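Local coordinates for protein superoxide dismutase (Acidilobus saccharovorans, PDB 4FFK) that catalyses the dismutation of superoxide into molecular oxygen and hydrogen peroxide at a mononuclear iron centre, at residues K46-Y51 and L91-W96; A134-E139 and D191-V196; G142-A147 and L175-F180. All coordinates share one frame; numbering follows the deposited sequence.

Contact 1. Residues K46-Y51 and L91-W96. With FE (Fe (III) ion), chain B.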
loop_
_atom_site.group_PDB
_atom_site.type_symbol
_atom_site.label_atom_id
_atom_site.label_comp_id
_atom_site.label_asym_id
_atom_site.label_seq_id
_atom_site.Cartn_x
_atom_site.Cartn_y
_atom_site.Cartn_z
ATOM N N LYS A 46 -9.243 5.068 -23.151
ATOM C CA LYS A 46 -9.743 5.767 -21.978
ATOM C C LYS A 46 -8.888 5.505 -20.755
ATOM O O LYS A 46 -8.312 6.431 -20.217
ATOM C CB LYS A 46 -11.191 5.444 -21.717
ATOM C CG LYS A 46 -12.037 5.856 -22.926
ATOM C CD LYS A 46 -13.432 5.674 -22.556
ATOM C CE LYS A 46 -14.193 6.862 -23.089
ATOM N NZ LYS A 46 -14.949 6.412 -24.241
ATOM N N HIS A 47 -8.741 4.245 -20.372
ATOM C CA HIS A 47 -7.950 3.994 -19.134
ATOM C C HIS A 47 -6.517 4.335 -19.356
ATOM O O HIS A 47 -5.968 5.101 -18.598
ATOM C CB HIS A 47 -8.050 2.511 -18.706
ATOM C CG HIS A 47 -9.388 2.151 -18.234
ATOM N ND1 HIS A 47 -9.878 2.586 -17.016
ATOM C CD2 HIS A 47 -10.379 1.450 -18.821
ATOM C CE1 HIS A 47 -11.120 2.147 -16.872
ATOM N NE2 HIS A 47 -11.442 1.457 -17.951
ATOM N N HIS A 48 -5.868 3.821 -20.423
ATOM C CA HIS A 48 -4.460 4.076 -20.616
ATOM C C HIS A 48 -4.254 5.596 -20.785
ATOM O O HIS A 48 -3.375 6.171 -20.166
ATOM C CB HIS A 48 -3.897 3.294 -21.805
ATOM C CG HIS A 48 -2.431 3.460 -22.015
ATOM N ND1 HIS A 48 -1.740 2.677 -22.901
ATOM C CD2 HIS A 48 -1.507 4.248 -21.413
ATOM C CE1 HIS A 48 -0.465 3.014 -22.888
ATOM N NE2 HIS A 48 -0.294 3.934 -21.955
ATOM N N LEU A 49 -5.070 6.191 -21.636
ATOM C CA LEU A 49 -5.050 7.647 -21.805
ATOM C C LEU A 49 -5.091 8.380 -20.428
ATOM O O LEU A 49 -4.300 9.275 -20.207
ATOM C CB LEU A 49 -6.213 8.123 -22.668
ATOM C CG LEU A 49 -6.221 9.644 -22.807
ATOM C CD1 LEU A 49 -4.949 10.050 -23.421
ATOM C CD2 LEU A 49 -7.426 10.014 -23.705
ATOM N N GLY A 50 -6.023 8.009 -19.557
ATOM C CA GLY A 50 -6.163 8.574 -18.199
ATOM C C GLY A 50 -4.855 8.513 -17.436
ATOM O O GLY A 50 -4.496 9.491 -16.776
ATOM N N TYR A 51 -4.160 7.375 -17.448
ATOM C CA TYR A 51 -2.822 7.326 -16.796
ATOM C C TYR A 51 -1.789 8.250 -17.421
ATOM O O TYR A 51 -1.068 8.972 -16.757
ATOM C CB TYR A 51 -2.294 5.878 -16.717
ATOM C CG TYR A 51 -3.314 4.974 -16.090
ATOM C CD1 TYR A 51 -3.909 5.284 -14.835
ATOM C CD2 TYR A 51 -3.750 3.802 -16.770
ATOM C CE1 TYR A 51 -4.911 4.440 -14.297
ATOM C CE2 TYR A 51 -4.700 2.977 -16.227
ATOM C CZ TYR A 51 -5.256 3.278 -14.988
ATOM O OH TYR A 51 -6.166 2.406 -14.478
ATOM N N LEU A 91 3.138 0.348 -17.932
ATOM C CA LEU A 91 2.671 -1.023 -17.892
ATOM C C LEU A 91 1.642 -1.280 -18.976
ATOM O O LEU A 91 1.603 -2.383 -19.547
ATOM C CB LEU A 91 2.118 -1.375 -16.511
ATOM C CG LEU A 91 3.263 -1.425 -15.496
ATOM C CD1 LEU A 91 2.564 -1.630 -14.117
ATOM C CD2 LEU A 91 4.215 -2.584 -15.838
ATOM N N HIS A 92 0.807 -0.290 -19.295
ATOM C CA HIS A 92 -0.156 -0.522 -20.388
ATOM C C HIS A 92 0.586 -0.597 -21.672
ATOM O O HIS A 92 0.270 -1.454 -22.512
ATOM C CB HIS A 92 -1.226 0.536 -20.455
ATOM C CG HIS A 92 -2.267 0.322 -19.428
ATOM N ND1 HIS A 92 -2.123 0.770 -18.129
ATOM C CD2 HIS A 92 -3.434 -0.356 -19.476
ATOM C CE1 HIS A 92 -3.167 0.366 -17.422
ATOM N NE2 HIS A 92 -3.987 -0.309 -18.219
ATOM N N THR A 93 1.535 0.309 -21.841
ATOM C CA THR A 93 2.359 0.286 -23.035
ATOM C C THR A 93 2.984 -1.092 -23.283
ATOM O O THR A 93 2.924 -1.609 -24.398
ATOM C CB THR A 93 3.416 1.328 -22.962
ATOM O OG1 THR A 93 2.766 2.594 -22.844
ATOM C CG2 THR A 93 4.262 1.268 -24.230
ATOM N N LEU A 94 3.565 -1.670 -22.241
ATOM C CA LEU A 94 4.088 -3.044 -22.276
ATOM C C LEU A 94 2.992 -4.026 -22.607
ATOM O O LEU A 94 3.110 -4.863 -23.550
ATOM C CB LEU A 94 4.689 -3.393 -20.917
ATOM C CG LEU A 94 5.314 -4.768 -20.759
ATOM C CD1 LEU A 94 6.386 -4.958 -21.831
ATOM C CD2 LEU A 94 5.934 -4.861 -19.361
ATOM N N TYR A 95 1.928 -3.968 -21.834
ATOM C CA TYR A 95 0.800 -4.853 -22.041
ATOM C C TYR A 95 0.369 -4.935 -23.520
ATOM O O TYR A 95 0.230 -6.030 -24.032
ATOM C CB TYR A 95 -0.342 -4.317 -21.233
ATOM C CG TYR A 95 -1.615 -5.075 -21.288
ATOM C CD1 TYR A 95 -2.781 -4.446 -21.692
ATOM C CD2 TYR A 95 -1.690 -6.393 -20.783
ATOM C CE1 TYR A 95 -3.960 -5.093 -21.685
ATOM C CE2 TYR A 95 -2.892 -7.032 -20.730
ATOM C CZ TYR A 95 -4.008 -6.393 -21.233
ATOM O OH TYR A 95 -5.193 -7.016 -21.203
ATOM N N TRP A 96 0.141 -3.797 -24.166
ATOM C CA TRP A 96 -0.288 -3.858 -25.596
ATOM C C TRP A 96 0.742 -4.499 -26.468
ATOM O O TRP A 96 0.374 -5.240 -27.400
ATOM C CB TRP A 96 -0.565 -2.480 -26.151
ATOM C CG TRP A 96 -1.389 -1.622 -25.285
ATOM C CD1 TRP A 96 -1.065 -0.376 -24.839
ATOM C CD2 TRP A 96 -2.690 -1.901 -24.803
ATOM N NE1 TRP A 96 -2.096 0.150 -24.140
ATOM C CE2 TRP A 96 -3.103 -0.762 -24.058
ATOM C CE3 TRP A 96 -3.547 -3.000 -24.884
ATOM C CZ2 TRP A 96 -4.332 -0.703 -23.413
ATOM C CZ3 TRP A 96 -4.786 -2.928 -24.254
ATOM C CH2 TRP A 96 -5.149 -1.782 -23.521
HETATM FE FE FE B . -5.436 -1.582 -17.508
HETATM O O HOH W 1 -4.731 -1.413 -15.589
#
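The ND1 corner of the H48 imidazole meets the indole of W96: W96 NE1 donates to H48 ND1 over 2.8 Å in a nearly straight bond (166° at the hydrogen). The acceptor lies close to the indole plane, while the indole nitrogen is tilted 17° from the imidazole plane, leaving the two rings rim to rim. With CG anti to the backbone N, the H48 ring reaches across to helix 75-97. There H92 CB sits over one face of the imidazole, 3.4 Å from its centroid, as a CH-pi contact, and T93 OG1 comes to the ring edge with H48 CE1 3.3 Å away. T93 OG1 is itself bonded to H89 O. One turn on, Y51 CE2 touches H92 CE1 at 3.3 Å; the Y51 and H92 planes are near parallel but slid apart.

This aromatic cluster is the tight part of the contact, buried at H48, H92 and W96, and joins the two helices of the alpha-hairpin domain; segments 46-51 and 91-96, pieces of helices 37-66 and 75-97, run at 143° with axes 10.5 Å apart. The other side of 46-51 is looser: K46 is exposed, and H47 sets out with its CB toward helix 75-97, but its ring leads away to stack on H182, and H47 NE2 hydrogen-bonds Y185 OH of the second subunit.

H92 NE2 binds the iron at 2.1 Å and its ND1 is bonded to G88 O, so both ring nitrogens are engaged and the imidazole can hardly spin. H48 backs its CB as a second-shell residue. Because H48 ND1 accepts from W96 while H48 NE2 is bonded to H89 ND1, H48 is probably the tautomer with its proton on NE2.

Contact 2. Residues A134-E139 and D191-V196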
loop_
_atom_site.group_PDB
_atom_site.type_symbol
_atom_site.label_atom_id
_atom_site.label_comp_id
_atom_site.label_asym_id
_atom_site.label_seq_id
_atom_site.Cartn_x
_atom_site.Cartn_y
_atom_site.Cartn_z
ATOM N N ALA A 134 -0.089 -16.115 -10.422
ATOM C CA ALA A 134 0.381 -14.811 -9.892
ATOM C C ALA A 134 -0.621 -13.757 -10.376
ATOM O O ALA A 134 -1.023 -12.882 -9.593
ATOM C CB ALA A 134 1.815 -14.470 -10.409
ATOM N N ALA A 135 -1.063 -13.879 -11.614
ATOM C CA ALA A 135 -2.016 -12.885 -12.188
ATOM C C ALA A 135 -3.369 -13.041 -11.515
ATOM O O ALA A 135 -4.046 -12.070 -11.163
ATOM C CB ALA A 135 -2.127 -13.093 -13.664
ATOM N N LYS A 136 -3.817 -14.288 -11.382
ATOM C CA LYS A 136 -5.156 -14.526 -10.895
ATOM C C LYS A 136 -5.227 -14.121 -9.430
ATOM O O LYS A 136 -6.287 -13.778 -8.934
ATOM C CB LYS A 136 -5.522 -16.013 -11.054
ATOM C CG LYS A 136 -5.811 -16.404 -12.477
ATOM C CD LYS A 136 -5.745 -17.953 -12.574
ATOM C CE LYS A 136 -5.564 -18.259 -14.075
ATOM N NZ LYS A 136 -5.791 -19.735 -14.250
ATOM N N ASN A 137 -4.080 -14.159 -8.736
ATOM C CA ASN A 137 -4.055 -13.922 -7.348
ATOM C C ASN A 137 -3.455 -12.580 -6.971
ATOM O O ASN A 137 -3.055 -12.390 -5.819
ATOM C CB ASN A 137 -3.350 -15.060 -6.615
ATOM C CG ASN A 137 -4.203 -16.302 -6.647
ATOM O OD1 ASN A 137 -5.194 -16.353 -5.954
ATOM N ND2 ASN A 137 -3.906 -17.213 -7.561
ATOM N N VAL A 138 -3.469 -11.659 -7.926
ATOM C CA VAL A 138 -3.234 -10.273 -7.521
ATOM C C VAL A 138 -4.428 -9.898 -6.662
ATOM O O VAL A 138 -5.618 -10.092 -7.071
ATOM C CB VAL A 138 -3.150 -9.392 -8.735
ATOM C CG1 VAL A 138 -3.304 -7.899 -8.192
ATOM C CG2 VAL A 138 -1.858 -9.640 -9.474
ATOM N N GLU A 139 -4.165 -9.367 -5.454
ATOM C CA GLU A 139 -5.222 -9.031 -4.533
ATOM C C GLU A 139 -5.674 -7.630 -4.901
ATOM O O GLU A 139 -4.903 -6.680 -4.851
ATOM C CB GLU A 139 -4.716 -9.012 -3.158
ATOM C CG GLU A 139 -5.753 -8.707 -2.103
ATOM C CD GLU A 139 -5.187 -8.857 -0.731
ATOM O OE1 GLU A 139 -4.413 -7.937 -0.351
ATOM O OE2 GLU A 139 -5.545 -9.800 -0.016
ATOM N N ASP A 191 -14.648 -13.027 -14.139
ATOM C CA ASP A 191 -13.838 -14.235 -14.383
ATOM C C ASP A 191 -12.440 -13.931 -14.863
ATOM O O ASP A 191 -12.041 -14.136 -16.038
ATOM C CB ASP A 191 -14.532 -15.168 -15.384
ATOM C CG ASP A 191 -14.026 -16.580 -15.278
ATOM O OD1 ASP A 191 -12.951 -16.805 -14.639
ATOM O OD2 ASP A 191 -14.705 -17.464 -15.863
ATOM N N ARG A 192 -11.682 -13.326 -13.933
ATOM C CA ARG A 192 -10.326 -13.009 -14.217
ATOM C C ARG A 192 -9.548 -14.219 -14.686
ATOM O O ARG A 192 -8.660 -14.111 -15.532
ATOM C CB ARG A 192 -9.673 -12.491 -12.922
ATOM C CG ARG A 192 -8.245 -12.081 -13.160
ATOM C CD ARG A 192 -7.615 -11.795 -11.835
ATOM N NE ARG A 192 -8.089 -10.490 -11.343
ATOM C CZ ARG A 192 -7.650 -9.938 -10.206
ATOM N NH1 ARG A 192 -6.750 -10.562 -9.473
ATOM N NH2 ARG A 192 -8.105 -8.753 -9.850
ATOM N N ALA A 193 -9.850 -15.347 -14.061
ATOM C CA ALA A 193 -9.079 -16.560 -14.331
ATOM C C ALA A 193 -9.213 -16.947 -15.815
ATOM O O ALA A 193 -8.227 -17.365 -16.460
ATOM C CB ALA A 193 -9.485 -17.660 -13.426
ATOM N N LYS A 194 -10.429 -16.826 -16.358
ATOM C CA LYS A 194 -10.703 -17.291 -17.685
ATOM C C LYS A 194 -10.067 -16.285 -18.627
ATOM O O LYS A 194 -9.486 -16.630 -19.630
ATOM C CB LYS A 194 -12.218 -17.359 -17.919
ATOM C CG LYS A 194 -12.538 -17.653 -19.368
ATOM C CD LYS A 194 -14.050 -17.750 -19.522
ATOM C CE LYS A 194 -14.405 -17.688 -21.000
ATOM N NZ LYS A 194 -15.873 -18.065 -21.229
ATOM N N TYR A 195 -10.083 -15.004 -18.234
ATOM C CA TYR A 195 -9.270 -14.042 -18.973
ATOM C C TYR A 195 -7.770 -14.321 -19.030
ATOM O O TYR A 195 -7.156 -14.327 -20.120
ATOM C CB TYR A 195 -9.568 -12.650 -18.412
ATOM C CG TYR A 195 -8.515 -11.629 -18.648
ATOM C CD1 TYR A 195 -8.337 -11.031 -19.900
ATOM C CD2 TYR A 195 -7.702 -11.219 -17.582
ATOM C CE1 TYR A 195 -7.395 -10.060 -20.089
ATOM C CE2 TYR A 195 -6.719 -10.273 -17.787
ATOM C CZ TYR A 195 -6.566 -9.695 -18.992
ATOM O OH TYR A 195 -5.602 -8.734 -19.132
ATOM N N VAL A 196 -7.163 -14.554 -17.875
ATOM C CA VAL A 196 -5.724 -14.781 -17.849
ATOM C C VAL A 196 -5.394 -16.048 -18.693
ATOM O O VAL A 196 -4.460 -16.064 -19.483
ATOM C CB VAL A 196 -5.299 -14.972 -16.403
ATOM C CG1 VAL A 196 -3.864 -15.441 -16.370
ATOM C CG2 VAL A 196 -5.486 -13.569 -15.673
#
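R192 leaves helix 192-199 with CG anti to the backbone N and CD nearly anti as well, then bends at chi3 (-76°), and this turn lays its guanidinium edge against the backbone carbonyls of V138 and K136. NH1 serves both. Its bond to V138 O is short, 2.7 Å, with the oxygen in the guanidinium plane and the donor in the carbonyl plane, on a lone pair. The bond to K136 O is longer and more bent, 3.3 Å, and here NH1 stands above the carbonyl plane, off any lone pair. NH2 goes on to G140 O and NE to Y184 OH, so all three guanidinium nitrogens are engaged.

Here the C-terminal end of helix 124-136 meets the N-terminal end of helix 192-199, within the C-terminal domain of the iron/manganese superoxide dismutase family. N137 is the first residue to leave helical geometry, and the positive guanidinium would probably be favourable beside the partial negative charge of that helix end. D191 is the N-cap of the partner helix, its OD1 accepting from K194 N at 3.1 Å.

Beside the arginine the contact turns apolar. The extended chain of K136 runs alongside A193, CD to A193 CB at 3.8 Å, before NZ reaches its salt-bridge partner D197, one turn on from A193 in helix 192-199. Deeper in, A135 CB rests against V196 CG2 at 3.9 Å, with A135 also touching V177 of strand 172-178.

Contact 3. Residues G142-A147 and L175-F180. With FE (Fe (III) ion), chain B.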
loop_
_atom_site.group_PDB
_atom_site.type_symbol
_atom_site.label_atom_id
_atom_site.label_comp_id
_atom_site.label_asym_id
_atom_site.label_seq_id
_atom_site.Cartn_x
_atom_site.Cartn_y
_atom_site.Cartn_z
ATOM N N GLY A 142 -4.138 -4.978 -10.371
ATOM C CA GLY A 142 -2.701 -4.830 -10.592
ATOM C C GLY A 142 -2.320 -5.635 -11.803
ATOM O O GLY A 142 -3.053 -5.690 -12.766
ATOM N N TRP A 143 -1.173 -6.287 -11.685
ATOM C CA TRP A 143 -0.488 -6.869 -12.855
ATOM C C TRP A 143 0.264 -8.075 -12.359
ATOM O O TRP A 143 0.689 -8.160 -11.192
ATOM C CB TRP A 143 0.616 -5.941 -13.334
ATOM C CG TRP A 143 0.052 -4.630 -13.752
ATOM C CD1 TRP A 143 -0.297 -3.614 -12.933
ATOM C CD2 TRP A 143 -0.292 -4.261 -15.070
ATOM N NE1 TRP A 143 -0.825 -2.577 -13.666
ATOM C CE2 TRP A 143 -0.803 -2.939 -14.999
ATOM C CE3 TRP A 143 -0.146 -4.894 -16.347
ATOM C CZ2 TRP A 143 -1.224 -2.247 -16.119
ATOM C CZ3 TRP A 143 -0.573 -4.168 -17.469
ATOM C CH2 TRP A 143 -1.101 -2.884 -17.349
ATOM N N ALA A 144 0.480 -9.004 -13.284
ATOM C CA ALA A 144 1.576 -9.964 -13.080
ATOM C C ALA A 144 2.580 -9.649 -14.156
ATOM O O ALA A 144 2.218 -9.274 -15.292
ATOM C CB ALA A 144 1.080 -11.410 -13.168
ATOM N N ILE A 145 3.862 -9.764 -13.806
ATOM C CA ILE A 145 4.911 -9.382 -14.672
ATOM C C ILE A 145 6.000 -10.456 -14.677
ATOM O O ILE A 145 6.342 -10.947 -13.638
ATOM C CB ILE A 145 5.556 -8.070 -14.227
ATOM C CG1 ILE A 145 4.631 -6.882 -14.493
ATOM C CG2 ILE A 145 6.845 -7.882 -15.005
ATOM C CD1 ILE A 145 5.174 -5.593 -13.864
ATOM N N LEU A 146 6.472 -10.822 -15.864
ATOM C CA LEU A 146 7.649 -11.672 -15.982
ATOM C C LEU A 146 8.764 -10.678 -16.182
ATOM O O LEU A 146 8.685 -9.877 -17.085
ATOM C CB LEU A 146 7.551 -12.584 -17.238
ATOM C CG LEU A 146 8.849 -13.440 -17.340
ATOM C CD1 LEU A 146 9.210 -14.290 -16.126
ATOM C CD2 LEU A 146 8.687 -14.311 -18.533
ATOM N N ALA A 147 9.718 -10.639 -15.263
ATOM C CA ALA A 147 10.770 -9.662 -15.323
ATOM C C ALA A 147 12.133 -10.326 -15.380
ATOM O O ALA A 147 12.326 -11.469 -14.939
ATOM C CB ALA A 147 10.710 -8.755 -14.109
ATOM N N LEU A 175 7.099 -9.014 -19.756
ATOM C CA LEU A 175 5.788 -9.435 -20.182
ATOM C C LEU A 175 4.885 -9.106 -19.021
ATOM O O LEU A 175 5.267 -9.295 -17.889
ATOM C CB LEU A 175 5.808 -10.961 -20.371
ATOM C CG LEU A 175 4.455 -11.647 -20.510
ATOM C CD1 LEU A 175 3.720 -11.165 -21.794
ATOM C CD2 LEU A 175 4.723 -13.139 -20.504
ATOM N N ALA A 176 3.712 -8.591 -19.301
ATOM C CA ALA A 176 2.853 -8.147 -18.220
ATOM C C ALA A 176 1.451 -8.453 -18.620
ATOM O O ALA A 176 1.071 -8.272 -19.786
ATOM C CB ALA A 176 3.066 -6.636 -17.987
ATOM N N VAL A 177 0.660 -8.896 -17.667
ATOM C CA VAL A 177 -0.765 -9.033 -17.914
ATOM C C VAL A 177 -1.468 -8.134 -16.885
ATOM O O VAL A 177 -1.182 -8.195 -15.710
ATOM C CB VAL A 177 -1.246 -10.496 -17.805
ATOM C CG1 VAL A 177 -0.833 -11.147 -16.487
ATOM C CG2 VAL A 177 -2.745 -10.581 -18.014
ATOM N N ASP A 178 -2.336 -7.299 -17.383
ATOM C CA ASP A 178 -3.200 -6.453 -16.548
ATOM C C ASP A 178 -4.336 -7.242 -15.993
ATOM O O ASP A 178 -5.109 -7.911 -16.733
ATOM C CB ASP A 178 -3.747 -5.404 -17.493
ATOM C CG ASP A 178 -4.451 -4.288 -16.818
ATOM O OD1 ASP A 178 -4.508 -4.216 -15.607
ATOM O OD2 ASP A 178 -4.878 -3.422 -17.578
ATOM N N VAL A 179 -4.492 -7.180 -14.672
ATOM C CA VAL A 179 -5.682 -7.725 -14.032
ATOM C C VAL A 179 -6.463 -6.709 -13.211
ATOM O O VAL A 179 -7.244 -7.058 -12.322
ATOM C CB VAL A 179 -5.381 -8.957 -13.193
ATOM C CG1 VAL A 179 -4.877 -10.060 -14.063
ATOM C CG2 VAL A 179 -4.258 -8.634 -12.104
ATOM N N PHE A 180 -6.336 -5.436 -13.574
ATOM C CA PHE A 180 -7.393 -4.570 -13.221
ATOM C C PHE A 180 -8.667 -5.055 -13.890
ATOM O O PHE A 180 -8.642 -5.528 -15.013
ATOM C CB PHE A 180 -7.162 -3.204 -13.795
ATOM C CG PHE A 180 -6.283 -2.345 -12.982
ATOM C CD1 PHE A 180 -6.828 -1.157 -12.466
ATOM C CD2 PHE A 180 -4.930 -2.672 -12.773
ATOM C CE1 PHE A 180 -5.989 -0.230 -11.723
ATOM C CE2 PHE A 180 -4.115 -1.791 -12.005
ATOM C CZ PHE A 180 -4.687 -0.580 -11.510
HETATM FE FE FE B . -5.436 -1.582 -17.508
HETATM O O HOH W 1 -4.731 -1.413 -15.589
#
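The W143 indole lies almost flat on the D178 carboxylate, their planes only 11° apart. D178 CB rides over the same face as a CH-pi contact, 3.8 Å from the centroid of the six-membered ring. Indole NE1 is hydrogen-bonded to H163 ND1, and F180 CE2 approaches it obliquely, the F180 ring being turned 60° to the five-membered ring. The iron-bound water 1 sits 3.0 Å above one face of F180, displaced toward its rim.

Behind these groups is a regular antiparallel ladder joining the middle strand 142-148 to the outer strand 172-178 of this chain's sheet. A144 pairs with V177, and L146 with L175, through backbone bonds in both directions, and V179 N extends the link to G142 O. W143, I145, A176 and D178 point to the face packed on helix 75-97; A144, L146, L175 and V177 point to the other, where W199 and Y195 of helix 192-199 lie on V177.

D178 has both carboxylate oxygens employed. OD2 binds the iron at 1.9 Å, while OD1 accepts from F180 N at 3.0 Å in an Asx turn. An alanine in place of W143 would probably open a gap over the D178 carboxylate, let it turn more easily, and leave H163 ND1 without its indole partner. The iron bond, the turn and the stacked indole together would restrict the carboxylate's rotation, and D178 is a one-oxygen ligand, OD1 staying 3.4 Å from the iron.

How the contacts relate
Contacts 1 and 3 meet at the iron: H92 from the alpha-hairpin domain and D178 from the C-terminal domain bring NE2 and OD2 to within 3.3 Å of each other, H43 and H182 complete the protein ligands, and water 1 also binds the metal. Around this meeting point, L91 CB packs on W143 CZ2 at 3.5 Å. Contact 2 stands back from the site, the R192 side chain about 11 Å from the iron, yet it is tied in through Y195. The Y195 OH is 2.6 Å from D178 O and 2.7 Å from Y95 OH, both probable hydrogen bonds, so one hydroxyl bridges all three contacts. A135 and V138 also pack directly on strand 142-148 of contact 3.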